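PDB 4H3T: CRISPR-associated protein, Cse1 family from Acidimicrobium ferrooxidans, which probably serves as the large Cse1 subunit of a type I-E CRISPR Cascade surveillance complex, helping it recognise invading DNA. Local coordinates for residues Ala64-Arg69 with Asp92-Arg97; Arg79-Asp84 with Thr213-Leu218; Trp237-Leu242 with Val254-Thr259. The protein carries 1 engineered substitution. All blocks are in the same frame, centred on the assembly; numbering follows the deposited sequence.

Interaction 1: residues Ala64-Arg69 with Asp92-Arg97; sequences AYRILR and DDYFAR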
loop_
_atom_site.group_PDB
_atom_site.type_symbol
_atom_site.label_atom_id
_atom_site.label_comp_id
_atom_site.label_asym_id
_atom_site.label_seq_id
_atom_site.Cartn_x
_atom_site.Cartn_y
_atom_site.Cartn_z
ATOM N N ALA A 64 19.381 0.547 5.257
ATOM C CA ALA A 64 19.814 1.944 5.429
ATOM C C ALA A 64 20.084 2.287 6.890
ATOM O O ALA A 64 21.148 2.838 7.171
ATOM C CB ALA A 64 18.796 2.899 4.855
ATOM N N TYR A 65 19.166 1.921 7.829
ATOM C CA TYR A 65 19.397 2.202 9.257
ATOM C C TYR A 65 20.691 1.561 9.772
ATOM O O TYR A 65 21.406 2.143 10.624
ATOM C CB TYR A 65 18.216 1.703 10.101
ATOM C CG TYR A 65 17.025 2.609 10.096
ATOM C CD1 TYR A 65 17.055 3.839 10.759
ATOM C CD2 TYR A 65 15.801 2.167 9.597
ATOM C CE1 TYR A 65 15.906 4.625 10.883
ATOM C CE2 TYR A 65 14.656 2.927 9.721
ATOM C CZ TYR A 65 14.704 4.164 10.359
ATOM O OH TYR A 65 13.544 4.924 10.408
ATOM N N ARG A 66 21.015 0.363 9.250
ATOM C CA ARG A 66 22.224 -0.361 9.677
ATOM C C ARG A 66 23.459 0.210 9.021
ATOM O O ARG A 66 24.503 0.308 9.699
ATOM C CB ARG A 66 22.120 -1.876 9.400
ATOM C CG ARG A 66 20.980 -2.617 10.124
ATOM C CD ARG A 66 21.086 -2.437 11.641
ATOM N NE ARG A 66 22.273 -3.124 12.150
ATOM C CZ ARG A 66 22.841 -2.925 13.337
ATOM N NH1 ARG A 66 22.378 -1.985 14.161
ATOM N NH2 ARG A 66 23.868 -3.667 13.714
ATOM N N ILE A 67 23.389 0.556 7.715
ATOM C CA ILE A 67 24.571 1.139 7.048
ATOM C C ILE A 67 24.858 2.520 7.651
ATOM O O ILE A 67 25.999 2.860 7.896
ATOM C CB ILE A 67 24.360 1.242 5.512
ATOM C CG1 ILE A 67 24.405 -0.135 4.823
ATOM C CG2 ILE A 67 25.388 2.182 4.891
ATOM C CD1 ILE A 67 23.744 -0.167 3.436
ATOM N N LEU A 68 23.830 3.357 7.802
ATOM C CA LEU A 68 24.046 4.718 8.285
ATOM C C LEU A 68 24.209 4.793 9.821
ATOM O O LEU A 68 24.580 5.858 10.348
ATOM C CB LEU A 68 22.827 5.559 7.820
ATOM C CG LEU A 68 22.643 5.614 6.272
ATOM C CD1 LEU A 68 21.316 6.269 5.915
ATOM C CD2 LEU A 68 23.756 6.371 5.585
ATOM N N ARG A 69 23.875 3.701 10.560
ATOM C CA ARG A 69 23.923 3.672 12.024
ATOM C C ARG A 69 23.089 4.842 12.510
ATOM O O ARG A 69 23.426 5.543 13.425
ATOM C CB ARG A 69 25.374 3.702 12.535
ATOM C CG ARG A 69 26.115 2.485 11.974
ATOM C CD ARG A 69 27.500 2.239 12.533
ATOM N NE ARG A 69 27.500 2.104 13.994
ATOM C CZ ARG A 69 27.099 1.034 14.691
ATOM N NH1 ARG A 69 27.158 1.042 16.020
ATOM N NH2 ARG A 69 26.618 -0.043 14.064
ATOM N N ASP A 92 30.246 -0.046 1.691
ATOM C CA ASP A 92 31.199 -1.148 1.497
ATOM C C ASP A 92 31.702 -1.735 2.829
ATOM O O ASP A 92 31.833 -2.947 2.904
ATOM C CB ASP A 92 32.365 -0.729 0.578
ATOM C CG ASP A 92 31.921 -0.595 -0.881
ATOM O OD1 ASP A 92 30.939 -1.288 -1.290
ATOM O OD2 ASP A 92 32.507 0.229 -1.607
ATOM N N ASP A 93 31.861 -0.944 3.890
ATOM C CA ASP A 93 32.207 -1.522 5.198
ATOM C C ASP A 93 31.075 -2.448 5.696
ATOM O O ASP A 93 31.344 -3.532 6.199
ATOM C CB ASP A 93 32.457 -0.421 6.262
ATOM C CG ASP A 93 33.714 0.392 6.082
ATOM O OD1 ASP A 93 34.593 -0.026 5.266
ATOM O OD2 ASP A 93 33.816 1.470 6.730
ATOM N N TYR A 94 29.819 -2.039 5.520
ATOM C CA TYR A 94 28.696 -2.878 5.967
ATOM C C TYR A 94 28.659 -4.191 5.175
ATOM O O TYR A 94 28.619 -5.256 5.787
ATOM C CB TYR A 94 27.360 -2.127 5.878
ATOM C CG TYR A 94 26.209 -2.913 6.463
ATOM C CD1 TYR A 94 25.953 -2.901 7.830
ATOM C CD2 TYR A 94 25.433 -3.733 5.664
ATOM C CE1 TYR A 94 24.931 -3.660 8.371
ATOM C CE2 TYR A 94 24.473 -4.566 6.203
ATOM C CZ TYR A 94 24.185 -4.495 7.545
ATOM O OH TYR A 94 23.175 -5.285 8.027
ATOM N N PHE A 95 28.684 -4.127 3.835
ATOM C CA PHE A 95 28.605 -5.359 3.022
ATOM C C PHE A 95 29.860 -6.210 3.138
ATOM O O PHE A 95 29.725 -7.429 3.055
ATOM C CB PHE A 95 28.266 -5.065 1.551
ATOM C CG PHE A 95 26.825 -4.691 1.365
ATOM C CD1 PHE A 95 25.809 -5.551 1.768
ATOM C CD2 PHE A 95 26.471 -3.447 0.850
ATOM C CE1 PHE A 95 24.481 -5.209 1.590
ATOM C CE2 PHE A 95 25.120 -3.083 0.732
ATOM C CZ PHE A 95 24.146 -3.942 1.164
ATOM N N ALA A 96 31.036 -5.648 3.471
ATOM C CA ALA A 96 32.217 -6.499 3.735
ATOM C C ALA A 96 31.933 -7.314 5.006
ATOM O O ALA A 96 32.166 -8.509 5.013
ATOM C CB ALA A 96 33.494 -5.659 3.896
ATOM N N ARG A 97 31.342 -6.692 6.048
ATOM C CA ARG A 97 31.013 -7.415 7.291
ATOM C C ARG A 97 29.908 -8.472 7.116
ATOM O O ARG A 97 29.994 -9.516 7.732
ATOM C CB ARG A 97 30.581 -6.420 8.400
ATOM C CG ARG A 97 30.013 -6.988 9.718
ATOM C CD ARG A 97 31.060 -7.521 10.676
ATOM N NE ARG A 97 30.499 -8.013 11.945
ATOM C CZ ARG A 97 29.941 -9.213 12.148
ATOM N NH1 ARG A 97 29.816 -10.082 11.147
ATOM N NH2 ARG A 97 29.487 -9.545 13.350
#
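Y94 drives its ring between helices 52-68 and 88-98, where it meets R66 and I67 at separate places along its length. The helix segments approach to 9.7 Å between axes and cross at 107°, so a long, flat side chain suits the gap. With CG anti to the backbone N (chi1 -174°), the Y94 ring reaches straight across to the other helix. At its root, I67 CG1 lies 3.7 Å from Y94 CG, the two side chains crossing at about a right angle. Farther out, R66 CB comes within 3.5 Å of Y94 CE1. The arginine thus touches the ring with its aliphatic base, while its guanidinium stands nearly perpendicular to the ring plane, 82° away, and does not stack on it. I67 completes the seam with CD1, which sits 4.2 Å from F95 CE2. Tyrosine suits this place because its ring is buried among carbon atoms yet its hydroxyl finds polar company: Y94 OH bonds to E238 and W237, and E238 OE2 also receives the salt bridge from R66 NE. Replacing Y94 with alanine would remove the ring, and is likely to leave a gap beside I67 CG1 and R66 CB and take the hydroxyl partner from E238 and W237. Around this seam, L63 of helix 52-68 touches both Y94 and F95, while F36 and L32 of helix 32-37 pack against I67 and F95 respectively.

Interaction 2: residues Arg79-Asp84 with Thr213-Leu218; sequences RLWEAD and TLLLNL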
loop_
_atom_site.group_PDB
_atom_site.type_symbol
_atom_site.label_atom_id
_atom_site.label_comp_id
_atom_site.label_asym_id
_atom_site.label_seq_id
_atom_site.Cartn_x
_atom_site.Cartn_y
_atom_site.Cartn_z
ATOM N N ARG A 79 21.779 16.322 8.194
ATOM C CA ARG A 79 23.058 16.198 7.469
ATOM C C ARG A 79 22.942 15.200 6.299
ATOM O O ARG A 79 23.585 15.375 5.276
ATOM C CB ARG A 79 24.226 15.795 8.404
ATOM C CG ARG A 79 24.672 16.928 9.365
ATOM C CD ARG A 79 25.930 16.521 10.148
ATOM N NE ARG A 79 25.591 15.655 11.280
ATOM C CZ ARG A 79 25.165 16.076 12.474
ATOM N NH1 ARG A 79 25.039 17.375 12.727
ATOM N NH2 ARG A 79 24.864 15.200 13.422
ATOM N N LEU A 80 22.112 14.176 6.415
ATOM C CA LEU A 80 21.899 13.252 5.291
ATOM C C LEU A 80 21.121 13.940 4.156
ATOM O O LEU A 80 21.515 13.836 2.990
ATOM C CB LEU A 80 21.139 12.013 5.762
ATOM C CG LEU A 80 21.916 11.130 6.698
ATOM C CD1 LEU A 80 21.023 10.104 7.348
ATOM C CD2 LEU A 80 23.005 10.367 5.964
ATOM N N TRP A 81 20.045 14.671 4.503
ATOM C CA TRP A 81 19.223 15.368 3.525
ATOM C C TRP A 81 20.058 16.401 2.753
ATOM O O TRP A 81 19.930 16.467 1.545
ATOM C CB TRP A 81 18.030 16.039 4.206
ATOM C CG TRP A 81 17.071 16.649 3.234
ATOM C CD1 TRP A 81 17.019 17.959 2.852
ATOM C CD2 TRP A 81 16.127 15.948 2.405
ATOM N NE1 TRP A 81 16.040 18.132 1.898
ATOM C CE2 TRP A 81 15.504 16.908 1.579
ATOM C CE3 TRP A 81 15.722 14.605 2.302
ATOM C CZ2 TRP A 81 14.502 16.566 0.663
ATOM C CZ3 TRP A 81 14.703 14.279 1.418
ATOM C CH2 TRP A 81 14.112 15.254 0.611
ATOM N N GLU A 82 20.931 17.162 3.448
ATOM C CA GLU A 82 21.764 18.215 2.839
ATOM C C GLU A 82 22.915 17.631 1.983
ATOM O O GLU A 82 23.436 18.339 1.122
ATOM C CB GLU A 82 22.338 19.148 3.936
ATOM C CG GLU A 82 21.292 19.944 4.717
ATOM C CD GLU A 82 21.694 20.449 6.102
ATOM O OE1 GLU A 82 22.895 20.368 6.455
ATOM O OE2 GLU A 82 20.792 20.900 6.849
ATOM N N ALA A 83 23.334 16.376 2.223
ATOM C CA ALA A 83 24.375 15.730 1.408
ATOM C C ALA A 83 23.743 15.283 0.092
ATOM O O ALA A 83 22.517 15.215 0.030
ATOM C CB ALA A 83 24.986 14.540 2.155
ATOM N N ASP A 84 24.527 14.963 -0.954
ATOM C CA ASP A 84 23.929 14.625 -2.249
ATOM C C ASP A 84 23.960 13.131 -2.593
ATOM O O ASP A 84 23.371 12.737 -3.598
ATOM C CB ASP A 84 24.586 15.408 -3.380
ATOM C CG ASP A 84 25.948 14.923 -3.762
ATOM O OD1 ASP A 84 26.705 14.512 -2.854
ATOM O OD2 ASP A 84 26.259 14.936 -4.976
ATOM N N THR A 213 13.340 9.356 -1.378
ATOM C CA THR A 213 12.355 8.394 -0.864
ATOM C C THR A 213 12.865 7.692 0.373
ATOM O O THR A 213 12.143 7.560 1.351
ATOM C CB THR A 213 12.025 7.351 -1.947
ATOM O OG1 THR A 213 11.430 8.048 -3.040
ATOM C CG2 THR A 213 11.134 6.211 -1.449
ATOM N N LEU A 214 14.099 7.223 0.331
ATOM C CA LEU A 214 14.662 6.547 1.497
ATOM C C LEU A 214 14.762 7.496 2.692
ATOM O O LEU A 214 14.284 7.147 3.762
ATOM C CB LEU A 214 16.019 5.970 1.183
ATOM C CG LEU A 214 16.028 4.788 0.199
ATOM C CD1 LEU A 214 17.494 4.419 -0.118
ATOM C CD2 LEU A 214 15.248 3.564 0.719
ATOM N N LEU A 215 15.198 8.705 2.478
ATOM C CA LEU A 215 15.276 9.694 3.570
ATOM C C LEU A 215 13.896 10.140 4.096
ATOM O O LEU A 215 13.758 10.299 5.321
ATOM C CB LEU A 215 16.098 10.885 3.144
ATOM C CG LEU A 215 17.616 10.556 2.893
ATOM C CD1 LEU A 215 18.350 11.770 2.460
ATOM C CD2 LEU A 215 18.295 10.010 4.137
ATOM N N LEU A 216 12.883 10.295 3.239
ATOM C CA LEU A 216 11.502 10.611 3.686
ATOM C C LEU A 216 10.958 9.521 4.585
ATOM O O LEU A 216 10.068 9.813 5.387
ATOM C CB LEU A 216 10.562 10.799 2.479
ATOM C CG LEU A 216 10.932 12.059 1.642
ATOM C CD1 LEU A 216 10.231 12.060 0.264
ATOM C CD2 LEU A 216 10.576 13.321 2.391
ATOM N N ASN A 217 11.443 8.256 4.422
ATOM C CA ASN A 217 10.979 7.102 5.190
ATOM C C ASN A 217 11.873 6.753 6.384
ATOM O O ASN A 217 11.461 5.911 7.217
ATOM C CB ASN A 217 10.842 5.877 4.278
ATOM C CG ASN A 217 9.622 5.926 3.445
ATOM O OD1 ASN A 217 8.586 5.544 3.918
ATOM N ND2 ASN A 217 9.691 6.479 2.242
ATOM N N LEU A 218 13.067 7.344 6.455
ATOM C CA LEU A 218 14.017 7.090 7.531
ATOM C C LEU A 218 13.716 8.014 8.677
ATOM O O LEU A 218 14.484 8.876 9.031
ATOM C CB LEU A 218 15.456 7.193 7.068
ATOM C CG LEU A 218 15.922 6.022 6.191
ATOM C CD1 LEU A 218 17.181 6.453 5.433
ATOM C CD2 LEU A 218 16.113 4.773 6.997
#
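L215 reaches from helix 210-217 to L80 and W81 on helix 74-82, in a helix-to-helix packing that joins parts of the Cse1 fold far apart in sequence. The apolar contacts come first. The two methyls of L215 touch different parts of L80: CD2 lies 3.8 Å from L80 CB, and CD1 rests 3.8 Å from the backbone atom L80 O. The CB of L215 meets the benzene edge of W81, 3.8 Å from CE3 and close to the indole plane, so the tryptophan presents its rim to the leucine. CG of W81 stands anti to the backbone N (chi1 -174°), a setting that places the six-membered ring against L215 and L216; there L216 CD2 approaches CZ3 at 4.3 Å. Branched leucines suit this interface because two methyls can fill neighbouring spaces on the other helix, while a broad indole can touch successive leucines at once. W77, one turn before W81, lies against its ring with the planes about 15° apart.

Polar bonds flank this apolar patch rather than cross between the segments. R211 NH2 bonds to L80 O and W77 NE1 to L215 O, so side chains from each helix take up carbonyls of the other. Within the last turn of helix 210-217, N217 ND2 donates to T213 O at 2.8 Å, almost straight at 172°, with the oxygen in the asparagine's amide plane.

Interaction 3: residues Trp237-Leu242 with Val254-Thr259; sequences WERDPL and VCDLFT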
loop_
_atom_site.group_PDB
_atom_site.type_symbol
_atom_site.label_atom_id
_atom_site.label_comp_id
_atom_site.label_asym_id
_atom_site.label_seq_id
_atom_site.Cartn_x
_atom_site.Cartn_y
_atom_site.Cartn_z
ATOM N N TRP A 237 19.093 -10.923 8.840
ATOM C CA TRP A 237 20.405 -11.429 8.390
ATOM C C TRP A 237 21.521 -11.126 9.378
ATOM O O TRP A 237 22.574 -11.690 9.201
ATOM C CB TRP A 237 20.803 -10.920 6.987
ATOM C CG TRP A 237 20.890 -9.449 6.893
ATOM C CD1 TRP A 237 21.884 -8.636 7.374
ATOM C CD2 TRP A 237 19.849 -8.591 6.431
ATOM N NE1 TRP A 237 21.583 -7.340 7.106
ATOM C CE2 TRP A 237 20.305 -7.272 6.583
ATOM C CE3 TRP A 237 18.599 -8.813 5.845
ATOM C CZ2 TRP A 237 19.533 -6.180 6.214
ATOM C CZ3 TRP A 237 17.836 -7.723 5.488
ATOM C CH2 TRP A 237 18.341 -6.422 5.615
ATOM N N GLU A 238 21.307 -10.308 10.429
ATOM C CA GLU A 238 22.282 -10.120 11.499
ATOM C C GLU A 238 21.937 -11.019 12.631
ATOM O O GLU A 238 22.725 -11.173 13.515
ATOM C CB GLU A 238 22.342 -8.659 11.993
ATOM C CG GLU A 238 22.889 -7.725 10.930
ATOM C CD GLU A 238 23.204 -6.355 11.466
ATOM O OE1 GLU A 238 23.586 -6.242 12.646
ATOM O OE2 GLU A 238 23.054 -5.380 10.701
ATOM N N ARG A 239 20.742 -11.595 12.650
ATOM C CA ARG A 239 20.354 -12.491 13.746
ATOM C C ARG A 239 20.789 -13.929 13.409
ATOM O O ARG A 239 21.168 -14.245 12.279
ATOM C CB ARG A 239 18.822 -12.365 13.956
ATOM C CG ARG A 239 18.423 -10.937 14.326
ATOM C CD ARG A 239 16.932 -10.602 14.027
ATOM N NE ARG A 239 16.171 -10.709 15.260
ATOM C CZ ARG A 239 15.929 -9.726 16.117
ATOM N NH1 ARG A 239 15.265 -9.966 17.234
ATOM N NH2 ARG A 239 16.309 -8.486 15.844
ATOM N N ASP A 240 20.776 -14.776 14.395
ATOM C CA ASP A 240 21.023 -16.188 14.162
ATOM C C ASP A 240 20.009 -16.729 13.137
ATOM O O ASP A 240 18.822 -16.355 13.201
ATOM C CB ASP A 240 20.849 -16.998 15.435
ATOM C CG ASP A 240 21.889 -16.754 16.502
ATOM O OD1 ASP A 240 22.984 -16.254 16.160
ATOM O OD2 ASP A 240 21.592 -17.026 17.675
ATOM N N PRO A 241 20.464 -17.573 12.221
ATOM C CA PRO A 241 19.535 -18.160 11.263
ATOM C C PRO A 241 18.438 -18.941 11.983
ATOM O O PRO A 241 18.682 -19.545 13.028
ATOM C CB PRO A 241 20.418 -19.108 10.416
ATOM C CG PRO A 241 21.675 -19.247 11.182
ATOM C CD PRO A 241 21.841 -18.082 12.042
ATOM N N LEU A 242 17.271 -18.988 11.381
ATOM C CA LEU A 242 16.118 -19.674 11.957
ATOM C C LEU A 242 16.004 -21.156 11.503
ATOM O O LEU A 242 16.721 -21.633 10.636
ATOM C CB LEU A 242 14.864 -18.881 11.591
ATOM C CG LEU A 242 14.888 -17.427 12.108
ATOM C CD1 LEU A 242 13.663 -16.668 11.738
ATOM C CD2 LEU A 242 15.057 -17.362 13.624
ATOM N N VAL A 254 12.187 -1.337 13.904
ATOM C CA VAL A 254 11.902 -1.355 12.467
ATOM C C VAL A 254 12.798 -2.256 11.660
ATOM O O VAL A 254 12.305 -2.836 10.696
ATOM C CB VAL A 254 11.887 0.030 11.799
ATOM C CG1 VAL A 254 10.618 0.787 12.168
ATOM C CG2 VAL A 254 13.140 0.845 12.118
ATOM N N CYS A 255 14.088 -2.374 11.990
ATOM C CA CYS A 255 14.974 -3.273 11.215
ATOM C C CYS A 255 14.519 -4.701 11.331
ATOM O O CYS A 255 14.605 -5.425 10.347
ATOM C CB CYS A 255 16.427 -3.161 11.605
ATOM S SG CYS A 255 17.140 -1.518 11.328
ATOM N N ASP A 256 14.077 -5.106 12.541
ATOM C CA ASP A 256 13.554 -6.445 12.823
ATOM C C ASP A 256 12.207 -6.619 12.039
ATOM O O ASP A 256 12.070 -7.523 11.221
ATOM C CB ASP A 256 13.381 -6.572 14.354
ATOM C CG ASP A 256 12.946 -7.899 14.879
ATOM O OD1 ASP A 256 13.118 -8.919 14.153
ATOM O OD2 ASP A 256 12.418 -7.935 16.024
ATOM N N LEU A 257 11.289 -5.665 12.178
ATOM C CA LEU A 257 9.979 -5.766 11.557
ATOM C C LEU A 257 10.029 -5.726 10.051
ATOM O O LEU A 257 9.376 -6.539 9.397
ATOM C CB LEU A 257 9.048 -4.689 12.050
ATOM C CG LEU A 257 7.586 -4.709 11.505
ATOM C CD1 LEU A 257 6.894 -6.076 11.736
ATOM C CD2 LEU A 257 6.822 -3.566 12.154
ATOM N N PHE A 258 10.797 -4.796 9.512
ATOM C CA PHE A 258 10.963 -4.669 8.083
ATOM C C PHE A 258 11.608 -5.914 7.377
ATOM O O PHE A 258 11.535 -5.981 6.176
ATOM C CB PHE A 258 11.769 -3.442 7.745
ATOM C CG PHE A 258 11.131 -2.083 7.974
ATOM C CD1 PHE A 258 9.859 -1.964 8.519
ATOM C CD2 PHE A 258 11.806 -0.935 7.645
ATOM C CE1 PHE A 258 9.295 -0.686 8.766
ATOM C CE2 PHE A 258 11.285 0.329 7.938
ATOM C CZ PHE A 258 9.976 0.446 8.369
ATOM N N THR A 259 12.241 -6.849 8.116
ATOM C CA THR A 259 12.852 -8.037 7.560
ATOM C C THR A 259 12.264 -9.295 8.187
ATOM O O THR A 259 12.906 -10.336 8.205
ATOM C CB THR A 259 14.351 -7.947 7.806
ATOM O OG1 THR A 259 14.637 -7.928 9.221
ATOM C CG2 THR A 259 14.963 -6.742 7.134
#
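The irregular segment 237-242 runs beside segment 254-259, which begins as a short helix, with CA atoms 8.3 Å apart for W237 and T259 and 9.1 Å for R239 and D256, a spacing that leaves the contact to side chains alone. At the first pair, W237 CG occupies the crowded position between the backbone N and the carbonyl carbon (chi1 59°), which sets the six-membered ring of the indole beside T259; its CZ3 reaches T259 CG2 at 3.5 Å. Threonine suits this spot by dividing its labour. The methyl goes to the tryptophan, while OG1 turns back to donate to C255 O at 2.7 Å, in the carbonyl plane, and also takes the N-H of A236, just before the loop segment.

At the second pair, R239 and D256 lie like two stacked plates, guanidinium and carboxylate planes only 4° apart. D256 OD1 sits over the centre of the guanidinium, 3.5 Å from CZ, and its separation of 3.6 Å from NH2 makes a long salt bridge. No N-H points at this oxygen. The arginine spends its directional bonds elsewhere, NH1 on D252 and NH2 on V234 O, whereas D256 OD2 pairs with R249 and the backbone N of D252. The attraction between R239 and D256 is therefore one of charge and flat packing. With two arginines close by, the buried D256 carboxylate is likely to stay ionised, its negative charge offset by both R239 and R249.

Overall arrangement
Interaction 1 touches both of the others, which do not touch each other: its centre is about 14 Å from that of interaction 3 and about 16 Å from that of interaction 2, while interactions 2 and 3 are about 23 Å apart centre to centre. The join to interaction 3 is partly polar, with Y94 OH 2.7 Å from E238 OE2 and 2.8 Å from W237 NE1, both probable hydrogen bonds, and partly packing of Y65 on V254 and C255. Y65 packs both ways, its CE2 3.5 Å from V254 CG2 and its OH 3.5 Å from L218 C, so helix 52-68 connects all three contacts. A glycerol, probably from crystallisation, lies about 4 Å from the W237 side chain and bonds to L242 N.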